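PDB 3ZMR: xyloglucan-specific endo-beta-1,4-glucanase BoGH5A, which cleaves the beta-1,4-linked glucan backbone of xyloglucan by endohydrolysis, with retention of the anomeric configuration, releasing xyloglucan oligosaccharides. Local coordinates for residues A[15-20]-A[85-90]; A[104-109]-A[296-301]; A[109-114]-A[252-257]. All coordinates share one frame; numbering follows the deposited sequence.

Interaction 1 pairs two strands of the small N-terminal BACON domain. Interactions 2 and 3 belong to the catalytic barrel. There the chain that has left the BACON domain, residues 104-114, runs past two loops that lead into neighbouring barrel strands, 304-307 and 255-258. These two contacts share G109, their centres are about 9 Å apart, and they touch where M110 CE packs 3.5 Å from R298 O. Interaction 1 stands apart, its centre about 35 Å from that of interaction 2 and about 40 Å from that of interaction 3. All three lie away from the annotated substrate-binding and active-site residues. The BACON domain binds no carbohydrate and may serve to distance the catalytic module from the cell surface.

Interaction 1 of 3, residues A[15-20]-A[85-90]; sequences RNLEFD and IIINVK
Strands 16-19 and 85-90 run parallel and are joined by four backbone hydrogen bonds. N88 has both backbone groups engaged: its N donates to R15 O and its O accepts from L17 N, each at 2.8 Å. K90, two residues on, repeats this, with its N bonded to L17 O and its O to F19 N. A water bridges R15 O and I86 O where the pairing begins.

One polar side-chain bond crosses the pair. N16 and N88 lie side by side and point the same way. N88 ND2 donates to N16 OD1 at 2.8 Å, nearly straight at 171°. The acceptor sits in the amide plane of N88. On this same face E18 runs beside K90, and E18 OE1 rests 3.7 Å from K90 CD. Their charged ends, E18 OE2 and K90 NZ, are 4.5 Å apart, too far for a salt bridge.

On the other face L17 and V89 make apolar contacts. I87 CG2, the branch anti to the backbone N, meets L17 CG at 3.9 Å. V89 CG1 lies 3.8 Å from F19 CD1. I60 of strand 55-62 packs on L17 and F19.

At the start of the pair, I85 CG2 sits over the centre of the R15 guanidinium, whose NE bonds to V10 O.

Strand 16-19 is an outermost strand of the mixed sheet of the beta-sandwich BACON domain. It pairs in parallel with 85-91, whose other neighbour, 71-78, is antiparallel.

Interaction 2 of 3, residues A[104-109]-A[296-301]; sequences APDNTG and GGRNHY
P105 overlaps one face of the H300 imidazole with its CB and CG. P105 CG stands 3.8 Å from the H300 ring centroid, 14° off the ring normal, in a CH-pi contact. H300 CG, placed anti to its backbone N (chi1 -179°), is brought against P105 CB. The Y301 ring receives N107 CB over a face, 4.2 Å from the ring centroid, while D106 O lies at its edge.

The backbones meet through two weak hydrogen bonds. G297 N donates to A104 O, and D106 N to G297 O at 3.2 Å. G296 and G297 both have positive phi, and G296 is the first residue to leave helical geometry after the preceding helix. R298 CA makes a close CA-H...O contact with D106 O.

R298 extends from CG to NE alongside D106. Its NE gives a weak hydrogen bond to T108 O at 2.9 Å, with an N-H...O angle of 127°. T108 CG2 touches R298 NH2 at 3.5 Å. A water accepts from NH2 and donates weakly to T108 O. D106 OD2 lies over a face of the guanidinium, 3.7 Å from R298 NH1. This long salt bridge is held by charge, with no N-H aimed at the oxygen. R298 NH1 also has a weak, long ion pair with D250.

D106 OD1 instead accepts from T108 N and, at 2.6 Å, from T108 OG1. T108 OG1 meets the syn lone pair of D106 OD1, whereas T108 N comes from above the carboxylate plane. N107 OD1 bonds a BTB molecule, probably from the crystallisation liquor. The bond from T108 N makes residues 106-108 an Asx turn, set against the loop between helix 275-293 and strand 304-307 of the TIM barrel.

Interaction 3 of 3, residues A[109-114]-A[252-257]; sequences GMRDLT and DDRLLF
G109 and D253 are joined through their backbones, D253 N donating to G109 O at 3.1 Å, and G109 has positive phi (73°). The D253 carboxylate carries the side-chain contact. R111 grips it side-on: R111 NE reaches D253 OD2 at 2.9 Å on the syn lone pair, and R111 NH2 reaches D253 OD1 at 2.9 Å from above the carboxylate plane. The two side chains cross at about a right angle, with the guanidinium and carboxylate planes 47° apart. D253 OD2 also accepts from R111 N, and a water donates to both D253 OD2 and R111 O. Several donors thus surround this buried carboxylate, which would favour its charged form. R111 NH2 has a further partner in Y210 OH.

D253 sits in a type I turn, D252 to L255, leading into strand 255-258 of the eight-stranded TIM barrel. D252 OD1 accepts from R254 N, forming an Asx turn, and from R254 NE at 2.9 Å, a nearly straight hydrogen bond (172°) that is part of a salt bridge.

M110 is bent at chi2 and chi3, which places M110 SD 3.5 Å from D253 N and M110 CE 3.9 Å from D253 CB.

Interaction 1 of 3, residues A[15-20]-A[85-90]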
# COMPACT_ATOMS: atom_id res chain seq x y z
N ARG A 15 -9.98 -15.05 -35.79
CA ARG A 15 -11.43 -15.18 -35.70
C ARG A 15 -11.90 -15.55 -34.28
O ARG A 15 -13.08 -15.37 -33.92
CB ARG A 15 -11.93 -16.23 -36.69
CG ARG A 15 -11.63 -15.91 -38.15
CD ARG A 15 -12.42 -14.73 -38.65
NE ARG A 15 -12.28 -14.57 -40.11
CZ ARG A 15 -13.19 -14.93 -41.01
NH1 ARG A 15 -14.33 -15.51 -40.63
NH2 ARG A 15 -12.97 -14.70 -42.30
N ASN A 16 -10.97 -16.05 -33.49
CA ASN A 16 -11.25 -16.50 -32.12
C ASN A 16 -10.11 -16.10 -31.20
O ASN A 16 -9.13 -16.81 -31.05
CB ASN A 16 -11.48 -18.02 -32.08
CG ASN A 16 -12.67 -18.44 -32.92
OD1 ASN A 16 -13.83 -18.35 -32.49
ND2 ASN A 16 -12.39 -18.87 -34.14
N LEU A 17 -10.27 -14.92 -30.61
CA LEU A 17 -9.23 -14.34 -29.76
C LEU A 17 -9.45 -14.73 -28.28
O LEU A 17 -10.59 -14.77 -27.79
CB LEU A 17 -9.24 -12.81 -29.89
CG LEU A 17 -9.04 -12.23 -31.29
CD1 LEU A 17 -9.15 -10.72 -31.27
CD2 LEU A 17 -7.74 -12.71 -31.96
N GLU A 18 -8.33 -14.91 -27.59
CA GLU A 18 -8.29 -15.30 -26.18
C GLU A 18 -7.39 -14.33 -25.41
O GLU A 18 -6.22 -14.15 -25.79
CB GLU A 18 -7.73 -16.73 -26.02
CG GLU A 18 -8.42 -17.79 -26.87
CD GLU A 18 -9.59 -18.48 -26.20
OE1 GLU A 18 -9.73 -18.41 -24.97
OE2 GLU A 18 -10.37 -19.12 -26.94
N PHE A 19 -7.93 -13.81 -24.30
CA PHE A 19 -7.20 -12.89 -23.42
C PHE A 19 -7.23 -13.45 -21.99
O PHE A 19 -8.23 -14.04 -21.55
CB PHE A 19 -7.84 -11.51 -23.42
CG PHE A 19 -7.74 -10.76 -24.73
CD1 PHE A 19 -8.60 -11.01 -25.78
CD2 PHE A 19 -6.80 -9.76 -24.88
CE1 PHE A 19 -8.51 -10.28 -26.97
CE2 PHE A 19 -6.68 -9.05 -26.05
CZ PHE A 19 -7.54 -9.30 -27.10
N ASP A 20 -6.16 -13.23 -21.24
CA ASP A 20 -6.22 -13.50 -19.80
C ASP A 20 -6.90 -12.30 -19.08
O ASP A 20 -7.34 -11.32 -19.72
CB ASP A 20 -4.86 -13.93 -19.22
CG ASP A 20 -3.83 -12.84 -19.19
OD1 ASP A 20 -4.20 -11.66 -19.23
OD2 ASP A 20 -2.64 -13.20 -19.11
N ILE A 85 -17.85 -10.00 -40.92
CA ILE A 85 -16.95 -10.93 -40.28
C ILE A 85 -17.05 -10.67 -38.79
O ILE A 85 -16.93 -9.53 -38.32
CB ILE A 85 -15.50 -10.81 -40.79
CG1 ILE A 85 -15.45 -11.25 -42.26
CG2 ILE A 85 -14.55 -11.64 -39.92
CD1 ILE A 85 -14.10 -11.12 -42.92
N ILE A 86 -17.33 -11.73 -38.04
CA ILE A 86 -17.60 -11.59 -36.62
C ILE A 86 -16.61 -12.43 -35.83
O ILE A 86 -16.62 -13.67 -35.89
CB ILE A 86 -19.06 -11.94 -36.25
CG1 ILE A 86 -20.00 -11.06 -37.10
CG2 ILE A 86 -19.28 -11.69 -34.76
CD1 ILE A 86 -21.48 -11.31 -36.95
N ILE A 87 -15.74 -11.72 -35.13
CA ILE A 87 -14.65 -12.31 -34.35
C ILE A 87 -15.13 -12.56 -32.91
O ILE A 87 -15.76 -11.72 -32.30
CB ILE A 87 -13.44 -11.34 -34.34
CG1 ILE A 87 -12.89 -11.14 -35.76
CG2 ILE A 87 -12.37 -11.80 -33.35
CD1 ILE A 87 -11.97 -9.94 -35.92
N ASN A 88 -14.83 -13.75 -32.40
CA ASN A 88 -15.09 -14.07 -30.99
C ASN A 88 -13.93 -13.58 -30.12
O ASN A 88 -12.76 -13.74 -30.51
CB ASN A 88 -15.23 -15.59 -30.78
CG ASN A 88 -16.51 -16.17 -31.41
OD1 ASN A 88 -17.62 -15.68 -31.16
ND2 ASN A 88 -16.34 -17.20 -32.23
N VAL A 89 -14.27 -13.02 -28.96
CA VAL A 89 -13.33 -12.64 -27.91
C VAL A 89 -13.74 -13.28 -26.59
O VAL A 89 -14.87 -13.09 -26.12
CB VAL A 89 -13.26 -11.11 -27.74
CG1 VAL A 89 -12.29 -10.72 -26.61
CG2 VAL A 89 -12.85 -10.46 -29.05
N LYS A 90 -12.80 -14.01 -26.00
CA LYS A 90 -13.01 -14.65 -24.70
C LYS A 90 -11.91 -14.16 -23.77
O LYS A 90 -10.73 -14.20 -24.11
CB LYS A 90 -12.94 -16.17 -24.80
CG LYS A 90 -13.22 -16.90 -23.49
CD LYS A 90 -13.15 -18.42 -23.65
CE LYS A 90 -14.24 -18.94 -24.57
NZ LYS A 90 -14.11 -20.42 -24.74
O HOH W 1 -15.50 -16.01 -35.39

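Interaction 2 of 3, residues A[104-109]-A[296-301]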
# COMPACT_ATOMS: atom_id res chain seq x y z
N ALA A 104 -4.42 -25.92 0.01
CA ALA A 104 -5.79 -25.51 -0.22
C ALA A 104 -6.17 -24.33 0.69
O ALA A 104 -5.64 -24.20 1.80
CB ALA A 104 -6.72 -26.65 0.05
N PRO A 105 -7.12 -23.50 0.25
CA PRO A 105 -7.58 -22.40 1.10
C PRO A 105 -8.07 -22.94 2.45
O PRO A 105 -8.67 -24.02 2.54
CB PRO A 105 -8.70 -21.79 0.27
CG PRO A 105 -8.25 -22.01 -1.14
CD PRO A 105 -7.74 -23.43 -1.08
N ASP A 106 -7.84 -22.15 3.49
CA ASP A 106 -8.17 -22.51 4.88
C ASP A 106 -8.69 -21.27 5.58
O ASP A 106 -7.97 -20.29 5.71
CB ASP A 106 -6.92 -23.08 5.58
CG ASP A 106 -7.18 -23.62 6.98
OD1 ASP A 106 -8.28 -23.43 7.52
OD2 ASP A 106 -6.24 -24.24 7.53
N ASN A 107 -9.95 -21.28 6.00
CA ASN A 107 -10.52 -20.15 6.74
C ASN A 107 -10.42 -20.23 8.26
O ASN A 107 -11.06 -19.44 8.97
CB ASN A 107 -11.95 -19.89 6.30
CG ASN A 107 -12.93 -20.92 6.81
OD1 ASN A 107 -12.56 -21.81 7.55
ND2 ASN A 107 -14.18 -20.78 6.45
N THR A 108 -9.60 -21.14 8.75
CA THR A 108 -9.38 -21.25 10.20
C THR A 108 -8.82 -19.94 10.73
O THR A 108 -7.78 -19.47 10.28
CB THR A 108 -8.46 -22.42 10.56
OG1 THR A 108 -9.01 -23.62 10.02
CG2 THR A 108 -8.34 -22.56 12.07
N GLY A 109 -9.53 -19.34 11.67
CA GLY A 109 -9.09 -18.04 12.23
C GLY A 109 -9.27 -16.85 11.32
O GLY A 109 -8.84 -15.75 11.66
N GLY A 296 -1.72 -20.05 -0.93
CA GLY A 296 -2.92 -20.68 -0.43
C GLY A 296 -3.03 -20.73 1.07
O GLY A 296 -2.54 -19.84 1.78
N GLY A 297 -3.67 -21.76 1.60
CA GLY A 297 -3.95 -21.84 3.03
C GLY A 297 -4.69 -20.60 3.51
O GLY A 297 -5.55 -20.04 2.81
N ARG A 298 -4.37 -20.16 4.72
CA ARG A 298 -5.01 -18.94 5.25
C ARG A 298 -4.63 -17.69 4.44
O ARG A 298 -5.32 -16.66 4.52
CB ARG A 298 -4.62 -18.76 6.71
CG ARG A 298 -5.24 -19.80 7.65
CD ARG A 298 -4.69 -19.57 9.03
NE ARG A 298 -5.06 -20.50 10.08
CZ ARG A 298 -4.56 -21.70 10.26
NH1 ARG A 298 -3.74 -22.27 9.37
NH2 ARG A 298 -4.91 -22.37 11.37
N ASN A 299 -3.52 -17.76 3.70
CA ASN A 299 -3.11 -16.65 2.85
C ASN A 299 -4.07 -16.39 1.68
O ASN A 299 -4.05 -15.35 1.07
CB ASN A 299 -1.70 -16.84 2.31
CG ASN A 299 -0.63 -16.66 3.38
OD1 ASN A 299 -0.85 -16.07 4.45
ND2 ASN A 299 0.54 -17.14 3.08
N HIS A 300 -4.93 -17.35 1.40
CA HIS A 300 -6.02 -17.13 0.44
C HIS A 300 -6.97 -16.03 0.91
O HIS A 300 -7.46 -15.25 0.11
CB HIS A 300 -6.79 -18.44 0.24
CG HIS A 300 -7.91 -18.36 -0.76
ND1 HIS A 300 -7.69 -18.43 -2.11
CD2 HIS A 300 -9.24 -18.18 -0.60
CE1 HIS A 300 -8.84 -18.35 -2.75
NE2 HIS A 300 -9.80 -18.19 -1.86
N TYR A 301 -7.17 -15.96 2.23
CA TYR A 301 -8.15 -15.10 2.87
C TYR A 301 -7.57 -13.88 3.60
O TYR A 301 -8.33 -13.02 4.06
CB TYR A 301 -8.95 -15.91 3.89
CG TYR A 301 -9.80 -17.00 3.29
CD1 TYR A 301 -10.97 -16.70 2.57
CD2 TYR A 301 -9.47 -18.35 3.45
CE1 TYR A 301 -11.80 -17.68 2.05
CE2 TYR A 301 -10.29 -19.33 2.92
CZ TYR A 301 -11.43 -18.98 2.22
OH TYR A 301 -12.23 -19.97 1.71
O HOH W 2 -5.96 -20.14 13.07

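Interaction 3 of 3, residues A[109-114]-A[252-257]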
# COMPACT_ATOMS: atom_id res chain seq x y z
N GLY A 109 -9.53 -19.34 11.67
CA GLY A 109 -9.09 -18.04 12.23
C GLY A 109 -9.27 -16.85 11.32
O GLY A 109 -8.84 -15.75 11.66
N MET A 110 -9.96 -17.06 10.19
CA MET A 110 -10.19 -16.05 9.17
C MET A 110 -11.68 -15.73 9.16
O MET A 110 -12.47 -16.40 8.50
CB MET A 110 -9.69 -16.49 7.78
CG MET A 110 -8.33 -17.16 7.77
SD MET A 110 -6.99 -16.27 8.56
CE MET A 110 -6.58 -15.07 7.31
N ARG A 111 -12.07 -14.72 9.94
CA ARG A 111 -13.47 -14.33 10.08
C ARG A 111 -14.06 -13.89 8.75
O ARG A 111 -13.37 -13.33 7.89
CB ARG A 111 -13.62 -13.22 11.10
CG ARG A 111 -13.26 -13.67 12.52
CD ARG A 111 -13.12 -12.47 13.44
NE ARG A 111 -11.85 -11.80 13.18
CZ ARG A 111 -11.44 -10.70 13.79
NH1 ARG A 111 -12.23 -10.05 14.66
NH2 ARG A 111 -10.22 -10.25 13.52
N ASP A 112 -15.37 -14.10 8.60
CA ASP A 112 -16.07 -13.67 7.41
C ASP A 112 -16.40 -12.17 7.52
O ASP A 112 -17.57 -11.76 7.74
CB ASP A 112 -17.35 -14.48 7.20
CG ASP A 112 -17.97 -14.25 5.85
OD1 ASP A 112 -17.33 -13.70 4.95
OD2 ASP A 112 -19.11 -14.69 5.67
N LEU A 113 -15.35 -11.36 7.35
CA LEU A 113 -15.41 -9.90 7.44
C LEU A 113 -14.71 -9.30 6.24
O LEU A 113 -13.62 -9.73 5.88
CB LEU A 113 -14.70 -9.43 8.72
CG LEU A 113 -15.30 -9.85 10.06
CD1 LEU A 113 -14.37 -9.46 11.18
CD2 LEU A 113 -16.68 -9.21 10.22
N THR A 114 -15.32 -8.29 5.62
CA THR A 114 -14.64 -7.52 4.60
C THR A 114 -13.49 -6.74 5.25
O THR A 114 -13.49 -6.53 6.46
CB THR A 114 -15.55 -6.53 3.89
OG1 THR A 114 -15.97 -5.58 4.86
CG2 THR A 114 -16.74 -7.23 3.25
N ASP A 252 -3.55 -16.33 11.98
CA ASP A 252 -4.93 -15.95 11.79
C ASP A 252 -5.07 -14.51 11.24
O ASP A 252 -4.07 -13.86 10.86
CB ASP A 252 -5.75 -16.27 13.04
CG ASP A 252 -5.57 -15.34 14.19
OD1 ASP A 252 -5.11 -14.19 14.05
OD2 ASP A 252 -6.01 -15.75 15.29
N ASP A 253 -6.31 -14.02 11.16
CA ASP A 253 -6.60 -12.79 10.43
C ASP A 253 -6.17 -11.49 11.15
O ASP A 253 -6.31 -10.40 10.63
CB ASP A 253 -8.07 -12.71 9.99
CG ASP A 253 -9.05 -12.56 11.15
OD1 ASP A 253 -8.63 -12.34 12.31
OD2 ASP A 253 -10.28 -12.64 10.88
N ARG A 254 -5.63 -11.65 12.35
CA ARG A 254 -5.07 -10.51 13.06
C ARG A 254 -3.72 -10.12 12.46
O ARG A 254 -3.21 -9.05 12.77
CB ARG A 254 -4.98 -10.79 14.57
CG ARG A 254 -6.34 -10.94 15.28
CD ARG A 254 -6.17 -11.57 16.68
NE ARG A 254 -5.31 -12.76 16.56
CZ ARG A 254 -4.50 -13.25 17.50
NH1 ARG A 254 -4.41 -12.69 18.70
NH2 ARG A 254 -3.76 -14.32 17.24
N LEU A 255 -3.11 -10.99 11.64
CA LEU A 255 -1.87 -10.68 10.92
C LEU A 255 -2.16 -10.28 9.49
O LEU A 255 -2.77 -11.06 8.73
CB LEU A 255 -0.87 -11.82 10.93
CG LEU A 255 0.47 -11.61 10.22
CD1 LEU A 255 1.29 -10.48 10.86
CD2 LEU A 255 1.29 -12.88 10.21
N LEU A 256 -1.76 -9.07 9.14
CA LEU A 256 -1.89 -8.50 7.79
C LEU A 256 -0.52 -8.30 7.18
O LEU A 256 0.47 -8.07 7.91
CB LEU A 256 -2.63 -7.15 7.83
CG LEU A 256 -4.11 -7.12 8.30
CD1 LEU A 256 -4.23 -7.07 9.81
CD2 LEU A 256 -4.83 -5.92 7.69
N PHE A 257 -0.46 -8.43 5.85
CA PHE A 257 0.77 -8.16 5.10
C PHE A 257 0.62 -6.89 4.29
O PHE A 257 -0.42 -6.66 3.68
CB PHE A 257 1.13 -9.28 4.11
CG PHE A 257 1.26 -10.68 4.69
CD1 PHE A 257 1.63 -10.96 6.00
CD2 PHE A 257 1.10 -11.75 3.82
CE1 PHE A 257 1.75 -12.26 6.42
CE2 PHE A 257 1.25 -13.04 4.24
CZ PHE A 257 1.56 -13.31 5.55
O HOH W 3 -11.01 -12.01 8.29